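Local coordinates for pesticidal crystal protein Cry4Aa (Bacillus thuringiensis, PDB 2C9K) that kills mosquito larvae by binding to midgut epithelial cells and bringing about their colloid-osmotic lysis, at residues Tyr570-Asn575 against Glu606-Thr611; Thr472-Val477 against Phe506-Gln511; Leu23-Ile28 against Ala157-Ala162; Pro542-Leu547 against Pro581-Ser586. One frame throughout, in Å; residues are numbered along the deposited sequence.

Overall arrangement
Following the chain from its N terminus, contact 3 comes first: it joins the loop 23-28 to helix 140-164 and closes 128 mostly helical residues inside the N-terminal domain. The other three lie in the C-terminal domain. Contact 2 opens at strand 471-475 and closes at strand 505-511, packing one sheet on the other. Contacts 4 and 1 then cross, since their segments alternate along the chain, 542-547, 570-575, 581-586 and 606-611. Contacts 1 and 2 meet where strands 600-609 and 471-475 pair, contacts 2 and 4 where strands 505-511 and 584-591 pair. Contact 3 stays apart, its nearest atoms about 12 Å from contact 2.

Contact 1 (Tyr570-Asn575 against Glu606-Thr611); sequences YLEFSN and EFLPIT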
# COMPACT_ATOMS: atom_id res chain seq x y z
N TYR A 570 -15.58 0.84 14.73
CA TYR A 570 -15.58 -0.60 14.88
C TYR A 570 -16.79 -1.21 15.56
O TYR A 570 -17.17 -0.81 16.66
CB TYR A 570 -14.35 -1.05 15.68
CG TYR A 570 -13.01 -0.76 15.05
CD1 TYR A 570 -12.56 0.55 14.86
CD2 TYR A 570 -12.15 -1.81 14.70
CE1 TYR A 570 -11.30 0.81 14.34
CE2 TYR A 570 -10.88 -1.56 14.18
CZ TYR A 570 -10.46 -0.24 14.01
OH TYR A 570 -9.21 0.01 13.51
N LEU A 571 -17.40 -2.19 14.90
CA LEU A 571 -18.54 -2.90 15.46
C LEU A 571 -18.20 -4.38 15.45
O LEU A 571 -17.50 -4.85 14.55
CB LEU A 571 -19.83 -2.65 14.68
CG LEU A 571 -20.61 -1.43 15.19
CD1 LEU A 571 -21.90 -1.25 14.39
CD2 LEU A 571 -20.91 -1.64 16.66
N GLU A 572 -18.70 -5.10 16.44
CA GLU A 572 -18.42 -6.52 16.59
C GLU A 572 -19.72 -7.31 16.76
O GLU A 572 -20.63 -6.87 17.46
CB GLU A 572 -17.55 -6.71 17.83
CG GLU A 572 -16.95 -8.07 18.01
CD GLU A 572 -16.04 -8.11 19.23
OE1 GLU A 572 -15.12 -7.27 19.32
OE2 GLU A 572 -16.24 -8.99 20.09
N PHE A 573 -19.81 -8.46 16.11
CA PHE A 573 -21.00 -9.28 16.23
C PHE A 573 -20.97 -9.95 17.60
O PHE A 573 -19.90 -10.24 18.13
CB PHE A 573 -21.03 -10.34 15.14
CG PHE A 573 -21.11 -9.79 13.76
CD1 PHE A 573 -19.97 -9.64 12.99
CD2 PHE A 573 -22.34 -9.46 13.20
CE1 PHE A 573 -20.05 -9.16 11.69
CE2 PHE A 573 -22.44 -8.99 11.90
CZ PHE A 573 -21.29 -8.84 11.14
N SER A 574 -22.14 -10.20 18.16
CA SER A 574 -22.24 -10.81 19.48
C SER A 574 -21.85 -12.29 19.52
O SER A 574 -20.88 -12.66 20.16
CB SER A 574 -23.65 -10.63 20.03
OG SER A 574 -24.62 -11.10 19.12
N ASN A 575 -22.62 -13.13 18.83
CA ASN A 575 -22.32 -14.56 18.82
C ASN A 575 -20.91 -14.88 18.32
O ASN A 575 -20.38 -14.20 17.45
CB ASN A 575 -23.36 -15.31 17.97
CG ASN A 575 -23.56 -14.68 16.61
OD1 ASN A 575 -23.83 -13.48 16.49
ND2 ASN A 575 -23.43 -15.48 15.56
N GLU A 606 -12.43 -8.28 10.77
CA GLU A 606 -11.46 -8.72 11.76
C GLU A 606 -11.87 -9.92 12.58
O GLU A 606 -13.04 -10.06 12.96
CB GLU A 606 -11.10 -7.54 12.66
CG GLU A 606 -10.38 -6.44 11.90
CD GLU A 606 -10.00 -5.25 12.75
OE1 GLU A 606 -9.09 -4.50 12.32
OE2 GLU A 606 -10.61 -5.05 13.82
N PHE A 607 -10.91 -10.79 12.84
CA PHE A 607 -11.17 -11.96 13.65
C PHE A 607 -10.40 -11.84 14.95
O PHE A 607 -9.17 -11.73 14.95
CB PHE A 607 -10.76 -13.23 12.91
CG PHE A 607 -11.59 -13.53 11.71
CD1 PHE A 607 -11.30 -12.92 10.48
CD2 PHE A 607 -12.67 -14.39 11.79
CE1 PHE A 607 -12.09 -13.18 9.35
CE2 PHE A 607 -13.47 -14.66 10.68
CZ PHE A 607 -13.18 -14.05 9.45
N LEU A 608 -11.12 -11.85 16.06
CA LEU A 608 -10.49 -11.74 17.37
C LEU A 608 -10.47 -13.09 18.07
O LEU A 608 -11.52 -13.64 18.39
CB LEU A 608 -11.24 -10.74 18.24
CG LEU A 608 -11.54 -9.35 17.67
CD1 LEU A 608 -12.04 -8.44 18.79
CD2 LEU A 608 -10.29 -8.77 17.05
N PRO A 609 -9.27 -13.66 18.29
CA PRO A 609 -9.17 -14.96 18.97
C PRO A 609 -9.74 -14.83 20.38
O PRO A 609 -9.46 -13.84 21.07
CB PRO A 609 -7.67 -15.22 18.99
CG PRO A 609 -7.18 -14.52 17.78
CD PRO A 609 -7.95 -13.22 17.80
N ILE A 610 -10.53 -15.80 20.82
CA ILE A 610 -11.09 -15.74 22.16
C ILE A 610 -10.22 -16.54 23.14
O ILE A 610 -9.89 -16.05 24.23
CB ILE A 610 -12.52 -16.31 22.21
CG1 ILE A 610 -13.44 -15.49 21.31
CG2 ILE A 610 -13.04 -16.28 23.64
CD1 ILE A 610 -14.89 -15.95 21.36
N THR A 611 -9.85 -17.76 22.73
CA THR A 611 -9.03 -18.65 23.55
C THR A 611 -7.54 -18.51 23.26
O THR A 611 -7.07 -18.82 22.16
CB THR A 611 -9.46 -20.10 23.33
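Tyr570 and Glu606 meet across a shared neighbour in the larger sheet of the C-terminal beta sandwich. Strand 517-527 runs antiparallel to both 569-572 and 600-609, and it is gripped from its two edges: Leu571 and Phe573 make backbone hydrogen bonds with Ile523 and Ile521, Glu606 and Leu608 with Arg522 and Phe520. The two segments are therefore second neighbours, which agrees with the 8.8 Å between Glu572 CA and Glu606 CA, and their side chains have to meet over the strand between them. With CG anti to its carbonyl carbon (chi1 -63°), Tyr570 turns the edge of its ring to Glu606. The carboxylate oxygen OE2 of Glu606 lies in the ring plane, 3.5 Å from Tyr570 CE2 and a little farther, 3.7 Å, from Tyr570 CD2. That in-plane position makes this an edge approach; the carboxylate itself is tilted by 46° to the ring. Stronger partners fix the acid: Arg522 forms a salt bridge with OE2, while OE1 is hydrogen-bonded to Tyr251 and Gln473. Such a setting probably favours the ionised carboxylate. The Tyr570 hydroxyl is also hydrogen-bonded to that of Tyr251, and Lys250 makes a cation-pi contact with its ring. Two residues along, Glu572 places CG anti to its backbone N (chi1 -169°) and extends past Phe520, which it touches, towards strand 600-609. There its carboxylate meets one branch of a leucine, with Glu572 OE1 3.3 Å from Leu608 CD1.

Contact 2 (Thr472-Val477 against Phe506-Gln511); sequences TQIPAV and FKITCQ
Ile474 meets Cys510 and Ile508 with two different branches, and all three side chains are buried. The apolar contacts carry this meeting. At the end of the longer branch, Ile474 CD1 comes to 3.5 Å from Cys510 SG. The shorter branch turns to the next inward-facing residue of the other strand, with Ile474 CG2 4.2 Å from Ile508 CD1. This division follows from the first torsion: CG1 stands anti to the carbonyl carbon (chi1 -63°) and CG2 anti to the backbone N, so the branches spread along strand 505-511. A looser packing follows farther on, where Ala476 CB is 4.6 Å from Phe506 CE1; both residues nevertheless bury surface against the opposing segment. In total the two segments hide 178 Å². Polar bonding is directed within each sheet instead: the backbone of Ile474 pairs with Ile605, that of Cys510 with Ile585. The closest alpha carbons, those of Ile474 and Cys510, are 9.0 Å apart, too far for paired strands; since the two strands belong to different sheets and turn these side chains towards each other, the sheets face one another here. The contact is thus part of the interior of the C-terminal beta sandwich. Strand 600-609 borders 471-475 and contributes Phe607 against Ile474, while strand 584-591 borders 505-511 and sets Phe589 in a stack with Phe506; Ile500, from strand 499-501, touches both Ala476 and Phe506.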
# COMPACT_ATOMS: atom_id res chain seq x y z
N THR A 472 -6.58 -11.03 13.30
CA THR A 472 -6.36 -11.11 11.87
C THR A 472 -7.20 -10.03 11.22
O THR A 472 -8.39 -9.90 11.50
CB THR A 472 -6.77 -12.48 11.32
OG1 THR A 472 -5.97 -13.48 11.95
CG2 THR A 472 -6.54 -12.54 9.82
N GLN A 473 -6.57 -9.26 10.35
CA GLN A 473 -7.23 -8.18 9.65
C GLN A 473 -7.35 -8.58 8.19
O GLN A 473 -6.34 -8.71 7.50
CB GLN A 473 -6.38 -6.92 9.79
CG GLN A 473 -7.10 -5.60 9.60
CD GLN A 473 -6.24 -4.42 10.03
OE1 GLN A 473 -5.22 -4.12 9.42
NE2 GLN A 473 -6.65 -3.76 11.11
N ILE A 474 -8.58 -8.79 7.71
CA ILE A 474 -8.81 -9.17 6.32
C ILE A 474 -9.60 -8.10 5.57
O ILE A 474 -10.82 -7.97 5.76
CB ILE A 474 -9.59 -10.49 6.19
CG1 ILE A 474 -8.80 -11.65 6.80
CG2 ILE A 474 -9.86 -10.78 4.72
CD1 ILE A 474 -9.47 -13.00 6.64
N PRO A 475 -8.91 -7.32 4.72
CA PRO A 475 -9.55 -6.25 3.93
C PRO A 475 -10.77 -6.80 3.19
O PRO A 475 -10.73 -7.92 2.69
CB PRO A 475 -8.45 -5.83 2.97
CG PRO A 475 -7.22 -6.06 3.76
CD PRO A 475 -7.47 -7.39 4.42
N ALA A 476 -11.84 -6.02 3.13
CA ALA A 476 -13.06 -6.46 2.45
C ALA A 476 -12.85 -6.69 0.95
O ALA A 476 -13.59 -7.44 0.32
CB ALA A 476 -14.17 -5.45 2.68
N VAL A 477 -11.84 -6.05 0.37
CA VAL A 477 -11.59 -6.24 -1.04
C VAL A 477 -10.92 -7.58 -1.33
O VAL A 477 -10.71 -7.92 -2.50
CB VAL A 477 -10.72 -5.10 -1.64
CG1 VAL A 477 -11.52 -3.80 -1.69
CG2 VAL A 477 -9.46 -4.92 -0.80
N PHE A 506 -21.96 -9.74 -0.51
CA PHE A 506 -20.58 -9.94 -0.98
C PHE A 506 -20.00 -11.05 -0.14
O PHE A 506 -20.33 -11.15 1.04
CB PHE A 506 -19.76 -8.63 -0.90
CG PHE A 506 -19.29 -8.26 0.49
CD1 PHE A 506 -18.16 -8.84 1.04
CD2 PHE A 506 -19.95 -7.27 1.22
CE1 PHE A 506 -17.69 -8.44 2.30
CE2 PHE A 506 -19.50 -6.86 2.47
CZ PHE A 506 -18.36 -7.45 3.02
N LYS A 507 -19.17 -11.90 -0.74
CA LYS A 507 -18.57 -13.01 -0.00
C LYS A 507 -17.06 -13.13 -0.11
O LYS A 507 -16.48 -13.10 -1.19
CB LYS A 507 -19.19 -14.33 -0.44
CG LYS A 507 -18.58 -15.56 0.22
CD LYS A 507 -17.61 -16.27 -0.70
CE LYS A 507 -18.32 -16.86 -1.88
NZ LYS A 507 -17.37 -17.19 -2.96
N ILE A 508 -16.41 -13.26 1.04
CA ILE A 508 -14.97 -13.42 1.07
C ILE A 508 -14.76 -14.83 1.61
O ILE A 508 -15.48 -15.27 2.52
CB ILE A 508 -14.32 -12.32 1.96
CG1 ILE A 508 -13.21 -12.91 2.82
CG2 ILE A 508 -15.35 -11.66 2.82
CD1 ILE A 508 -11.96 -13.20 2.08
N THR A 509 -13.80 -15.55 1.03
CA THR A 509 -13.49 -16.92 1.45
C THR A 509 -12.19 -16.96 2.26
O THR A 509 -11.17 -16.41 1.83
CB THR A 509 -13.35 -17.84 0.24
OG1 THR A 509 -14.49 -17.68 -0.61
CG2 THR A 509 -13.26 -19.29 0.67
N CYS A 510 -12.21 -17.61 3.41
CA CYS A 510 -11.03 -17.69 4.26
C CYS A 510 -10.62 -19.12 4.56
O CYS A 510 -11.45 -20.03 4.57
CB CYS A 510 -11.27 -16.98 5.59
SG CYS A 510 -11.86 -15.30 5.40
N GLN A 511 -9.33 -19.32 4.80
CA GLN A 511 -8.80 -20.63 5.12
C GLN A 511 -8.25 -20.51 6.54
O GLN A 511 -7.39 -19.68 6.81
CB GLN A 511 -7.67 -20.99 4.15
CG GLN A 511 -7.21 -22.43 4.24
CD GLN A 511 -6.14 -22.78 3.21
OE1 GLN A 511 -6.34 -22.61 2.00
NE2 GLN A 511 -4.99 -23.26 3.68

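Contact 3 (Leu23-Ile28 against Ala157-Ala162); sequences LGLALI and AVKFEA
Lys159 gives up 56 Å² to the loop 23-28, twice as much as Gly24, the next residue. Its side chain leaves helix 140-164 with CG anti to the carbonyl carbon (chi1 -68°) and is fully extended from there on, which carries the chain straight out to the loop backbone. The methylene CD of Lys159 lies 3.9 Å from Gly24 CA, and the ammonium end passes on alongside the same carbon. Beyond it, Lys159 NZ comes to 3.5 Å from Leu25 CD1. These are contacts with carbon atoms, so the far part of the lysine, CD and NZ, meets the loop by van der Waals packing. Both segments belong to the N-terminal helical domain, the part of delta endotoxins associated with pore formation, and the loop joins helix 5-16 to helix 29-37. Gly24 and Leu25 sit at the corner of a reverse turn closed by a bond from Ala26 N to Leu23 O (3.3 Å). The positive phi of Gly24 (45°) suits a glycine at the first corner, close to a type II' turn. With no side chain on the flank nearest the helix, Gly24 lets Lys159 run close to its alpha carbon; the two backbones are 6.6 Å apart between Gly24 CA and Lys159 CA. Leu25 sends its end back towards the helix, where it also touches Thr152 and Asn155. One residue after Lys159, Phe160 faces Trp91 edge to face.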
# COMPACT_ATOMS: atom_id res chain seq x y z
N LEU A 23 7.77 -3.86 25.91
CA LEU A 23 8.73 -3.00 25.21
C LEU A 23 8.23 -2.68 23.82
O LEU A 23 8.93 -2.04 23.03
CB LEU A 23 10.10 -3.68 25.13
CG LEU A 23 10.79 -4.05 26.45
CD1 LEU A 23 10.10 -5.28 27.05
CD2 LEU A 23 12.26 -4.36 26.20
N GLY A 24 7.02 -3.13 23.51
CA GLY A 24 6.42 -2.88 22.21
C GLY A 24 7.33 -3.09 21.02
O GLY A 24 8.33 -3.81 21.10
N LEU A 25 6.98 -2.44 19.91
CA LEU A 25 7.74 -2.54 18.67
C LEU A 25 9.02 -1.71 18.72
O LEU A 25 9.67 -1.51 17.70
CB LEU A 25 6.89 -2.07 17.48
CG LEU A 25 5.69 -2.88 16.98
CD1 LEU A 25 4.62 -2.97 18.06
CD2 LEU A 25 5.13 -2.22 15.73
N ALA A 26 9.36 -1.23 19.91
CA ALA A 26 10.56 -0.41 20.10
C ALA A 26 11.86 -1.22 20.11
O ALA A 26 12.67 -1.12 19.19
CB ALA A 26 10.43 0.40 21.39
N LEU A 27 12.05 -2.01 21.15
CA LEU A 27 13.25 -2.83 21.31
C LEU A 27 13.74 -3.55 20.04
O LEU A 27 14.94 -3.65 19.80
CB LEU A 27 13.03 -3.87 22.41
CG LEU A 27 14.19 -4.82 22.70
CD1 LEU A 27 15.35 -4.06 23.32
CD2 LEU A 27 13.70 -5.91 23.64
N ILE A 28 12.81 -4.05 19.24
CA ILE A 28 13.16 -4.77 18.03
C ILE A 28 12.99 -3.93 16.77
O ILE A 28 13.92 -3.81 15.97
CB ILE A 28 12.31 -6.04 17.89
CG1 ILE A 28 12.55 -6.95 19.11
CG2 ILE A 28 12.62 -6.76 16.58
CD1 ILE A 28 14.02 -7.19 19.41
N ALA A 157 4.81 2.97 25.35
CA ALA A 157 4.56 3.55 26.66
C ALA A 157 3.26 3.00 27.23
O ALA A 157 3.21 2.60 28.39
CB ALA A 157 4.47 5.07 26.55
N VAL A 158 2.22 3.00 26.42
CA VAL A 158 0.93 2.48 26.86
C VAL A 158 1.08 1.03 27.31
O VAL A 158 0.61 0.66 28.37
CB VAL A 158 -0.11 2.56 25.74
CG1 VAL A 158 -1.35 1.79 26.13
CG2 VAL A 158 -0.47 4.01 25.49
N LYS A 159 1.74 0.22 26.49
CA LYS A 159 1.94 -1.19 26.81
C LYS A 159 2.78 -1.33 28.07
O LYS A 159 2.44 -2.09 28.97
CB LYS A 159 2.66 -1.91 25.66
CG LYS A 159 1.84 -2.05 24.39
CD LYS A 159 2.65 -2.80 23.34
CE LYS A 159 1.92 -2.91 22.01
NZ LYS A 159 2.80 -3.55 21.00
N PHE A 160 3.88 -0.58 28.12
CA PHE A 160 4.80 -0.60 29.24
C PHE A 160 4.09 -0.37 30.58
O PHE A 160 4.33 -1.07 31.56
CB PHE A 160 5.87 0.48 29.05
CG PHE A 160 6.91 0.49 30.12
CD1 PHE A 160 7.83 -0.54 30.22
CD2 PHE A 160 6.95 1.52 31.06
CE1 PHE A 160 8.78 -0.56 31.23
CE2 PHE A 160 7.90 1.51 32.08
CZ PHE A 160 8.81 0.47 32.17
N GLU A 161 3.20 0.62 30.60
CA GLU A 161 2.46 0.95 31.81
C GLU A 161 1.41 -0.08 32.19
O GLU A 161 1.31 -0.47 33.36
CB GLU A 161 1.83 2.34 31.65
CG GLU A 161 2.21 3.32 32.76
CD GLU A 161 3.72 3.53 32.89
OE1 GLU A 161 4.21 4.61 32.51
OE2 GLU A 161 4.40 2.60 33.39
N ALA A 162 0.62 -0.55 31.23
CA ALA A 162 -0.42 -1.54 31.52
C ALA A 162 0.20 -2.81 32.09
O ALA A 162 -0.46 -3.60 32.76
CB ALA A 162 -1.20 -1.86 30.26

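Contact 4 (Pro542-Leu547 against Pro581-Ser586); sequences PGVAEL and PNQNIS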
# COMPACT_ATOMS: atom_id res chain seq x y z
N PRO A 542 -21.91 -20.69 6.55
CA PRO A 542 -22.45 -22.03 6.35
C PRO A 542 -21.75 -23.05 7.22
O PRO A 542 -20.53 -23.16 7.19
CB PRO A 542 -22.21 -22.27 4.87
CG PRO A 542 -22.44 -20.92 4.29
CD PRO A 542 -21.69 -20.02 5.25
N GLY A 543 -22.52 -23.78 8.01
CA GLY A 543 -21.95 -24.79 8.87
C GLY A 543 -21.31 -24.26 10.14
O GLY A 543 -20.85 -25.06 10.95
N VAL A 544 -21.29 -22.95 10.34
CA VAL A 544 -20.67 -22.39 11.54
C VAL A 544 -21.55 -21.46 12.40
O VAL A 544 -21.80 -21.75 13.57
CB VAL A 544 -19.36 -21.62 11.20
CG1 VAL A 544 -18.76 -21.03 12.45
CG2 VAL A 544 -18.37 -22.56 10.53
N ALA A 545 -22.02 -20.36 11.83
CA ALA A 545 -22.84 -19.44 12.62
C ALA A 545 -23.70 -18.52 11.77
O ALA A 545 -23.66 -18.55 10.54
CB ALA A 545 -21.94 -18.60 13.53
N GLU A 546 -24.50 -17.71 12.46
CA GLU A 546 -25.37 -16.75 11.80
C GLU A 546 -25.33 -15.46 12.61
O GLU A 546 -26.06 -15.30 13.58
CB GLU A 546 -26.80 -17.27 11.75
CG GLU A 546 -27.67 -16.47 10.81
CD GLU A 546 -27.33 -16.74 9.35
OE1 GLU A 546 -27.72 -15.93 8.48
OE2 GLU A 546 -26.69 -17.78 9.07
N LEU A 547 -24.47 -14.53 12.21
CA LEU A 547 -24.34 -13.28 12.93
C LEU A 547 -25.08 -12.13 12.24
O LEU A 547 -25.22 -12.11 11.03
CB LEU A 547 -22.87 -12.93 13.07
CG LEU A 547 -21.94 -14.01 13.62
CD1 LEU A 547 -21.83 -15.17 12.64
CD2 LEU A 547 -20.56 -13.40 13.86
N PRO A 581 -9.25 -26.93 12.19
CA PRO A 581 -7.99 -26.79 11.47
C PRO A 581 -8.12 -26.83 9.96
O PRO A 581 -8.75 -27.74 9.42
CB PRO A 581 -7.16 -27.95 12.00
CG PRO A 581 -7.67 -28.11 13.41
CD PRO A 581 -9.16 -28.01 13.19
N ASN A 582 -7.53 -25.85 9.29
CA ASN A 582 -7.55 -25.78 7.84
C ASN A 582 -8.95 -25.79 7.22
O ASN A 582 -9.11 -26.21 6.08
CB ASN A 582 -6.75 -26.94 7.26
CG ASN A 582 -5.65 -27.37 8.18
OD1 ASN A 582 -4.81 -26.56 8.58
ND2 ASN A 582 -5.64 -28.64 8.54
N GLN A 583 -9.94 -25.34 7.97
CA GLN A 583 -11.30 -25.32 7.47
C GLN A 583 -11.53 -24.21 6.46
O GLN A 583 -11.19 -23.06 6.71
CB GLN A 583 -12.28 -25.16 8.64
CG GLN A 583 -13.68 -24.76 8.23
CD GLN A 583 -14.65 -24.75 9.39
OE1 GLN A 583 -14.27 -24.48 10.53
NE2 GLN A 583 -15.91 -25.03 9.11
N ASN A 584 -12.07 -24.57 5.30
CA ASN A 584 -12.36 -23.56 4.28
C ASN A 584 -13.63 -22.85 4.74
O ASN A 584 -14.65 -23.48 5.03
CB ASN A 584 -12.57 -24.21 2.91
CG ASN A 584 -12.59 -23.20 1.78
OD1 ASN A 584 -11.58 -22.57 1.47
ND2 ASN A 584 -13.76 -23.04 1.15
N ILE A 585 -13.58 -21.53 4.84
CA ILE A 585 -14.71 -20.76 5.33
C ILE A 585 -15.31 -19.82 4.31
O ILE A 585 -14.60 -19.16 3.57
CB ILE A 585 -14.28 -19.92 6.54
CG1 ILE A 585 -13.57 -20.82 7.56
CG2 ILE A 585 -15.48 -19.24 7.15
CD1 ILE A 585 -12.81 -20.05 8.62
N SER A 586 -16.64 -19.77 4.28
CA SER A 586 -17.37 -18.88 3.38
C SER A 586 -17.97 -17.76 4.22
O SER A 586 -18.73 -18.02 5.15
CB SER A 586 -18.49 -19.62 2.65
OG SER A 586 -17.98 -20.62 1.81
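The amide of Gln583 meets a methyl of Val544 at its nitrogen end. Gln583 NE2 is 3.8 Å from Val544 CG2, and the methyl stands well off the amide plane, on one side of it, so it lies neither at the edge nor squarely over the face. The two side chains come from opposite directions: Gln583 extends with CG anti to its backbone N (chi1 165°), and Val544 offers the branch that stands anti to its carbonyl carbon. The other end of the amide is held by its own loop, OE1 accepting a hydrogen bond from Ala580 N. The proline ring makes the second meeting, with Pro542 CD 3.6 Å from Ser586 O and slightly farther, 4.1 Å, from Ser586 CB. Strand 536-541 runs between 545-550 and 584-591 in the smaller sheet of the C-terminal beta sandwich. The segment 542-547 leads from strand 536-541 into the outermost strand, 545-550, and Val544 and Ala545, both facing Ile541, form a classic beta bulge there. With a methyl at the amide nitrogen and a ring carbon at the serine carbonyl, this surface contact rests on van der Waals packing, while the bond from Ala580 N to OE1 probably helps to fix the amide's rotation.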